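Local coordinates for protein phospholipase C-beta (PLC-beta) (Sepia officinalis, PDB 3QR0) that is a phospholipase C-beta, a multidomain enzyme whose X and Y regions form a TIM-barrel domain with a bound calcium ion, at residues Asp536-Ala549 and Tyr563-Arg577. Numbering follows the deposited sequence.
Sequences DRHYEMSSMVETQA and YNKKQITRIYPKGTR. With GOL (glycerol), chain I.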
loop_
_atom_site.group_PDB
_atom_site.type_symbol
_atom_site.label_atom_id
_atom_site.label_comp_id
_atom_site.label_asym_id
_atom_site.label_seq_id
_atom_site.Cartn_x
_atom_site.Cartn_y
_atom_site.Cartn_z
ATOM N N ASP A 536 -15.767 -31.426 -8.558
ATOM C CA ASP A 536 -15.880 -31.066 -7.144
ATOM C C ASP A 536 -14.519 -31.101 -6.429
ATOM O O ASP A 536 -14.448 -31.405 -5.240
ATOM C CB ASP A 536 -16.883 -32.014 -6.460
ATOM C CG ASP A 536 -17.519 -31.419 -5.205
ATOM O OD1 ASP A 536 -17.438 -30.193 -4.985
ATOM O OD2 ASP A 536 -18.116 -32.198 -4.435
ATOM N N ARG A 537 -13.449 -30.792 -7.165
ATOM C CA ARG A 537 -12.088 -30.788 -6.619
ATOM C C ARG A 537 -11.673 -29.361 -6.278
ATOM O O ARG A 537 -11.321 -28.576 -7.165
ATOM C CB ARG A 537 -11.104 -31.399 -7.616
ATOM C CG ARG A 537 -11.354 -32.860 -7.922
ATOM C CD ARG A 537 -10.461 -33.357 -9.051
ATOM N NE ARG A 537 -10.991 -34.568 -9.668
ATOM C CZ ARG A 537 -10.527 -35.118 -10.792
ATOM N NH1 ARG A 537 -9.505 -34.573 -11.449
ATOM N NH2 ARG A 537 -11.091 -36.220 -11.268
ATOM N N HIS A 538 -11.697 -29.034 -4.989
ATOM C CA HIS A 538 -11.458 -27.665 -4.524
ATOM C C HIS A 538 -9.985 -27.251 -4.645
ATOM O O HIS A 538 -9.661 -26.066 -4.558
ATOM C CB HIS A 538 -11.897 -27.513 -3.066
ATOM C CG HIS A 538 -13.373 -27.666 -2.842
ATOM N ND1 HIS A 538 -14.092 -26.806 -2.041
ATOM C CD2 HIS A 538 -14.259 -28.585 -3.293
ATOM C CE1 HIS A 538 -15.357 -27.190 -2.004
ATOM N NE2 HIS A 538 -15.484 -28.268 -2.756
ATOM N N TYR A 539 -9.109 -28.234 -4.832
ATOM C CA TYR A 539 -7.660 -28.023 -4.921
ATOM C C TYR A 539 -7.192 -27.918 -6.377
ATOM O O TYR A 539 -6.002 -27.718 -6.641
ATOM C CB TYR A 539 -6.922 -29.164 -4.218
ATOM C CG TYR A 539 -7.354 -30.524 -4.703
ATOM C CD1 TYR A 539 -6.789 -31.081 -5.841
ATOM C CD2 TYR A 539 -8.344 -31.244 -4.039
ATOM C CE1 TYR A 539 -7.183 -32.314 -6.304
ATOM C CE2 TYR A 539 -8.750 -32.483 -4.501
ATOM C CZ TYR A 539 -8.156 -33.011 -5.637
ATOM O OH TYR A 539 -8.533 -34.237 -6.121
ATOM N N GLU A 540 -8.113 -28.067 -7.324
ATOM C CA GLU A 540 -7.805 -27.764 -8.710
ATOM C C GLU A 540 -8.111 -26.297 -8.957
ATOM O O GLU A 540 -9.111 -25.766 -8.471
ATOM C CB GLU A 540 -8.570 -28.667 -9.672
ATOM C CG GLU A 540 -8.055 -30.102 -9.669
ATOM C CD GLU A 540 -8.590 -30.937 -10.813
ATOM O OE1 GLU A 540 -9.557 -30.515 -11.483
ATOM O OE2 GLU A 540 -8.043 -32.037 -11.033
ATOM N N MET A 541 -7.215 -25.630 -9.672
ATOM C CA MET A 541 -7.383 -24.213 -9.976
ATOM C C MET A 541 -6.939 -23.965 -11.400
ATOM O O MET A 541 -6.337 -24.834 -12.038
ATOM C CB MET A 541 -6.590 -23.343 -8.989
ATOM C CG MET A 541 -5.073 -23.545 -8.983
ATOM S SD MET A 541 -4.191 -22.614 -10.265
ATOM C CE MET A 541 -4.417 -20.932 -9.699
ATOM N N SER A 542 -7.263 -22.788 -11.906
ATOM C CA SER A 542 -6.838 -22.413 -13.232
ATOM C C SER A 542 -6.207 -21.036 -13.207
ATOM O O SER A 542 -6.636 -20.146 -12.466
ATOM C CB SER A 542 -8.003 -22.490 -14.218
ATOM O OG SER A 542 -8.239 -23.848 -14.590
ATOM N N SER A 543 -5.147 -20.896 -13.990
ATOM C CA SER A 543 -4.456 -19.631 -14.156
ATOM C C SER A 543 -4.779 -19.185 -15.570
ATOM O O SER A 543 -4.362 -19.827 -16.529
ATOM C CB SER A 543 -2.949 -19.816 -13.953
ATOM O OG SER A 543 -2.269 -18.567 -13.956
ATOM N N MET A 544 -5.561 -18.115 -15.687
ATOM C CA MET A 544 -6.068 -17.651 -16.970
ATOM C C MET A 544 -5.408 -16.351 -17.400
ATOM O O MET A 544 -5.368 -15.381 -16.634
ATOM C CB MET A 544 -7.568 -17.392 -16.869
ATOM C CG MET A 544 -8.393 -18.550 -16.374
ATOM S SD MET A 544 -10.147 -18.133 -16.474
ATOM C CE MET A 544 -10.886 -19.589 -15.728
ATOM N N VAL A 545 -4.935 -16.305 -18.641
ATOM C CA VAL A 545 -4.548 -15.034 -19.242
ATOM C C VAL A 545 -5.805 -14.161 -19.286
ATOM O O VAL A 545 -6.916 -14.682 -19.326
ATOM C CB VAL A 545 -3.923 -15.226 -20.643
ATOM C CG1 VAL A 545 -4.976 -15.667 -21.678
ATOM C CG2 VAL A 545 -3.211 -13.949 -21.087
ATOM N N GLU A 546 -5.647 -12.841 -19.234
ATOM C CA GLU A 546 -6.808 -11.961 -19.155
ATOM C C GLU A 546 -7.796 -12.211 -20.291
ATOM O O GLU A 546 -8.995 -12.139 -20.079
ATOM C CB GLU A 546 -6.404 -10.479 -19.097
ATOM C CG GLU A 546 -5.841 -9.897 -20.371
ATOM C CD GLU A 546 -5.455 -8.430 -20.214
ATOM O OE1 GLU A 546 -4.263 -8.155 -19.983
ATOM O OE2 GLU A 546 -6.340 -7.552 -20.315
ATOM N N THR A 547 -7.293 -12.527 -21.482
ATOM C CA THR A 547 -8.144 -12.825 -22.633
ATOM C C THR A 547 -9.090 -14.002 -22.357
ATOM O O THR A 547 -10.266 -13.943 -22.711
ATOM C CB THR A 547 -7.300 -13.129 -23.887
ATOM O OG1 THR A 547 -6.324 -12.095 -24.062
ATOM C CG2 THR A 547 -8.178 -13.208 -25.130
ATOM N N GLN A 548 -8.588 -15.059 -21.712
ATOM C CA GLN A 548 -9.434 -16.218 -21.396
ATOM C C GLN A 548 -10.474 -15.846 -20.351
ATOM O O GLN A 548 -11.654 -16.152 -20.512
ATOM C CB GLN A 548 -8.611 -17.412 -20.900
ATOM C CG GLN A 548 -9.454 -18.669 -20.591
ATOM C CD GLN A 548 -8.614 -19.876 -20.183
ATOM O OE1 GLN A 548 -7.593 -19.735 -19.518
ATOM N NE2 GLN A 548 -9.057 -21.071 -20.573
ATOM N N ALA A 549 -10.025 -15.187 -19.288
ATOM C CA ALA A 549 -10.896 -14.786 -18.185
ATOM C C ALA A 549 -12.004 -13.842 -18.652
ATOM O O ALA A 549 -13.126 -13.931 -18.167
ATOM C CB ALA A 549 -10.084 -14.145 -17.072
ATOM N N TYR A 563 -18.040 -20.478 -9.311
ATOM C CA TYR A 563 -16.783 -21.238 -9.357
ATOM C C TYR A 563 -15.791 -20.751 -8.291
ATOM O O TYR A 563 -15.168 -21.556 -7.584
ATOM C CB TYR A 563 -16.161 -21.141 -10.760
ATOM C CG TYR A 563 -14.737 -21.643 -10.847
ATOM C CD1 TYR A 563 -14.458 -22.963 -11.196
ATOM C CD2 TYR A 563 -13.668 -20.797 -10.576
ATOM C CE1 TYR A 563 -13.144 -23.425 -11.271
ATOM C CE2 TYR A 563 -12.358 -21.248 -10.646
ATOM C CZ TYR A 563 -12.101 -22.558 -10.996
ATOM O OH TYR A 563 -10.794 -22.987 -11.056
ATOM N N ASN A 564 -15.668 -19.433 -8.164
ATOM C CA ASN A 564 -14.725 -18.820 -7.225
ATOM C C ASN A 564 -15.143 -18.877 -5.746
ATOM O O ASN A 564 -14.428 -18.375 -4.880
ATOM C CB ASN A 564 -14.445 -17.367 -7.636
ATOM C CG ASN A 564 -13.511 -17.268 -8.833
ATOM O OD1 ASN A 564 -12.586 -18.069 -8.981
ATOM N ND2 ASN A 564 -13.746 -16.284 -9.694
ATOM N N LYS A 565 -16.292 -19.478 -5.450
ATOM C CA LYS A 565 -16.686 -19.693 -4.065
ATOM C C LYS A 565 -15.964 -20.890 -3.451
ATOM O O LYS A 565 -15.758 -20.932 -2.241
ATOM C CB LYS A 565 -18.204 -19.851 -3.948
ATOM C CG LYS A 565 -18.938 -18.579 -4.322
ATOM C CD LYS A 565 -20.440 -18.718 -4.264
ATOM C CE LYS A 565 -21.119 -17.413 -4.696
ATOM N NZ LYS A 565 -22.523 -17.647 -5.098
ATOM N N LYS A 566 -15.573 -21.842 -4.292
ATOM C CA LYS A 566 -14.910 -23.062 -3.841
ATOM C C LYS A 566 -13.498 -23.226 -4.396
ATOM O O LYS A 566 -12.638 -23.788 -3.720
ATOM C CB LYS A 566 -15.760 -24.273 -4.215
ATOM C CG LYS A 566 -17.090 -24.316 -3.494
ATOM C CD LYS A 566 -17.919 -25.525 -3.917
ATOM C CE LYS A 566 -19.058 -25.782 -2.945
ATOM N NZ LYS A 566 -19.818 -27.015 -3.294
ATOM N N GLN A 567 -13.266 -22.743 -5.615
ATOM C CA GLN A 567 -11.979 -22.901 -6.287
ATOM C C GLN A 567 -11.329 -21.555 -6.562
ATOM O O GLN A 567 -11.970 -20.511 -6.485
ATOM C CB GLN A 567 -12.146 -23.694 -7.585
ATOM C CG GLN A 567 -12.535 -25.149 -7.336
ATOM C CD GLN A 567 -12.782 -25.923 -8.609
ATOM O OE1 GLN A 567 -13.921 -26.248 -8.933
ATOM N NE2 GLN A 567 -11.712 -26.223 -9.343
ATOM N N ILE A 568 -10.042 -21.599 -6.884
ATOM C CA ILE A 568 -9.253 -20.393 -7.086
ATOM C C ILE A 568 -9.023 -20.110 -8.567
ATOM O O ILE A 568 -8.729 -21.026 -9.339
ATOM C CB ILE A 568 -7.891 -20.515 -6.370
ATOM C CG1 ILE A 568 -8.108 -20.459 -4.854
ATOM C CG2 ILE A 568 -6.937 -19.409 -6.827
ATOM C CD1 ILE A 568 -6.907 -20.830 -4.041
ATOM N N THR A 569 -9.154 -18.837 -8.944
ATOM C CA THR A 569 -8.740 -18.357 -10.256
ATOM C C THR A 569 -7.585 -17.381 -10.093
ATOM O O THR A 569 -7.636 -16.465 -9.263
ATOM C CB THR A 569 -9.869 -17.610 -10.998
ATOM O OG1 THR A 569 -11.065 -18.380 -10.958
ATOM C CG2 THR A 569 -9.492 -17.365 -12.469
ATOM N N ARG A 570 -6.543 -17.593 -10.884
ATOM C CA ARG A 570 -5.484 -16.608 -11.044
ATOM C C ARG A 570 -5.642 -15.962 -12.416
ATOM O O ARG A 570 -5.955 -16.637 -13.391
ATOM C CB ARG A 570 -4.111 -17.270 -10.914
ATOM C CG ARG A 570 -2.931 -16.330 -11.123
ATOM C CD ARG A 570 -1.617 -16.995 -10.712
ATOM N NE ARG A 570 -0.486 -16.091 -10.909
ATOM C CZ ARG A 570 0.165 -15.914 -12.061
ATOM N NH1 ARG A 570 -0.172 -16.590 -13.154
ATOM N NH2 ARG A 570 1.178 -15.051 -12.113
ATOM N N ILE A 571 -5.415 -14.655 -12.482
ATOM C CA ILE A 571 -5.497 -13.902 -13.732
ATOM C C ILE A 571 -4.139 -13.264 -13.967
ATOM O O ILE A 571 -3.481 -12.859 -13.011
ATOM C CB ILE A 571 -6.555 -12.780 -13.645
ATOM C CG1 ILE A 571 -7.865 -13.303 -13.045
ATOM C CG2 ILE A 571 -6.774 -12.136 -15.023
ATOM C CD1 ILE A 571 -8.699 -14.145 -13.988
ATOM N N TYR A 572 -3.700 -13.185 -15.222
ATOM C CA TYR A 572 -2.462 -12.467 -15.528
ATOM C C TYR A 572 -2.546 -11.730 -16.866
ATOM O O TYR A 572 -3.319 -12.125 -17.747
ATOM C CB TYR A 572 -1.250 -13.409 -15.470
ATOM C CG TYR A 572 -1.287 -14.541 -16.456
ATOM C CD1 TYR A 572 -0.687 -14.413 -17.702
ATOM C CD2 TYR A 572 -1.913 -15.750 -16.145
ATOM C CE1 TYR A 572 -0.714 -15.442 -18.619
ATOM C CE2 TYR A 572 -1.941 -16.796 -17.062
ATOM C CZ TYR A 572 -1.340 -16.634 -18.298
ATOM O OH TYR A 572 -1.349 -17.651 -19.230
ATOM N N PRO A 573 -1.762 -10.643 -17.016
ATOM C CA PRO A 573 -1.895 -9.814 -18.213
ATOM C C PRO A 573 -1.470 -10.511 -19.505
ATOM O O PRO A 573 -0.558 -11.333 -19.505
ATOM C CB PRO A 573 -0.993 -8.600 -17.922
ATOM C CG PRO A 573 -0.112 -9.009 -16.803
ATOM C CD PRO A 573 -0.862 -10.041 -16.020
ATOM N N LYS A 574 -2.157 -10.180 -20.592
ATOM C CA LYS A 574 -1.832 -10.699 -21.921
ATOM C C LYS A 574 -0.455 -10.239 -22.410
ATOM O O LYS A 574 0.060 -9.200 -21.986
ATOM C CB LYS A 574 -2.906 -10.279 -22.934
ATOM C CG LYS A 574 -3.063 -8.769 -23.113
ATOM C CD LYS A 574 -4.260 -8.413 -23.998
ATOM C CE LYS A 574 -4.605 -6.935 -23.870
ATOM N NZ LYS A 574 -5.734 -6.531 -24.755
ATOM N N GLY A 575 0.114 -11.009 -23.328
ATOM C CA GLY A 575 1.449 -10.759 -23.852
ATOM C C GLY A 575 1.646 -9.456 -24.616
ATOM O O GLY A 575 2.784 -8.986 -24.743
ATOM N N THR A 576 0.563 -8.869 -25.125
ATOM C CA THR A 576 0.652 -7.610 -25.874
ATOM C C THR A 576 0.977 -6.401 -24.994
ATOM O O THR A 576 1.383 -5.356 -25.510
ATOM C CB THR A 576 -0.647 -7.300 -26.665
ATOM O OG1 THR A 576 -1.780 -7.405 -25.793
ATOM C CG2 THR A 576 -0.813 -8.257 -27.830
ATOM N N ARG A 577 0.798 -6.528 -23.678
ATOM C CA ARG A 577 1.177 -5.462 -22.743
ATOM C C ARG A 577 2.681 -5.504 -22.487
ATOM O O ARG A 577 3.129 -5.686 -21.356
ATOM C CB ARG A 577 0.415 -5.603 -21.423
ATOM C CG ARG A 577 -1.089 -5.450 -21.541
ATOM C CD ARG A 577 -1.758 -5.705 -20.198
ATOM N NE ARG A 577 -3.212 -5.585 -20.264
ATOM C CZ ARG A 577 -3.891 -4.440 -20.212
ATOM N NH1 ARG A 577 -3.267 -3.269 -20.096
ATOM N NH2 ARG A 577 -5.214 -4.468 -20.283
HETATM C C1 GOL I . -3.409 -20.559 -19.460
HETATM O O1 GOL I . -2.648 -19.784 -18.561
HETATM C C2 GOL I . -3.978 -19.675 -20.568
HETATM O O2 GOL I . -4.968 -18.803 -20.064
HETATM C C3 GOL I . -4.591 -20.548 -21.657
HETATM O O3 GOL I . -4.477 -19.871 -22.886
HETATM O O HOH W 1 -18.076 -29.140 -2.698
HETATM O O HOH W 2 -13.423 -29.210 -9.591
HETATM O O HOH W 3 -8.866 -24.224 -6.364
HETATM O O HOH W 4 -12.668 -24.381 -1.053
HETATM O O HOH W 5 -9.818 -24.998 -12.272
HETATM O O HOH W 6 -7.664 -7.256 -22.673
#
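Ser-542 to Val-545 pairs in parallel register with Thr-569 to Tyr-572, the short strand axes 18° apart, through a ladder that includes Arg-570 N to Ser-542 O (3.0 Å) and Met-544 N to Arg-570 O (2.8 Å). On the face bearing Ser-543 and Val-545, CA of Val-545 sits 3.8 Å from the centroid of the Tyr-572 ring and over its face, a CH-pi contact; the Tyr-572 hydroxyl donates to O1 of a glycerol that also bridges to Ser-543 O. Two strands joined through helical residues and paired in parallel make a beta-alpha-beta unit of the TIM barrel. Arg-570 links this sheet to the calcium site: its NH2 forms a salt bridge with the calcium ligand Glu-368, while NH1 lies 3.0 Å from Ser-543 OG. Beyond the strand ends, Glu-546 meets Arg-577 side-on, their planar groups 7° apart: OE1 and OE2 of Glu-546 each use the syn lone pair, accepting from Arg-577 NE (2.8 Å) and NH2 (3.3 Å) respectively. Lys-574 N approaches OE1 from the anti side (3.0 Å), giving that oxygen two donors. At the other end, Gln-567 NE2 donates to Glu-540 O (2.8 Å, 169°), and Lys-566 CB makes a CH-pi contact over a His-538 ring face; extended beyond CG, the lysine chain passes CE1 and carries NZ to a water shared with Asp-536 OD1 and His-538 NE2.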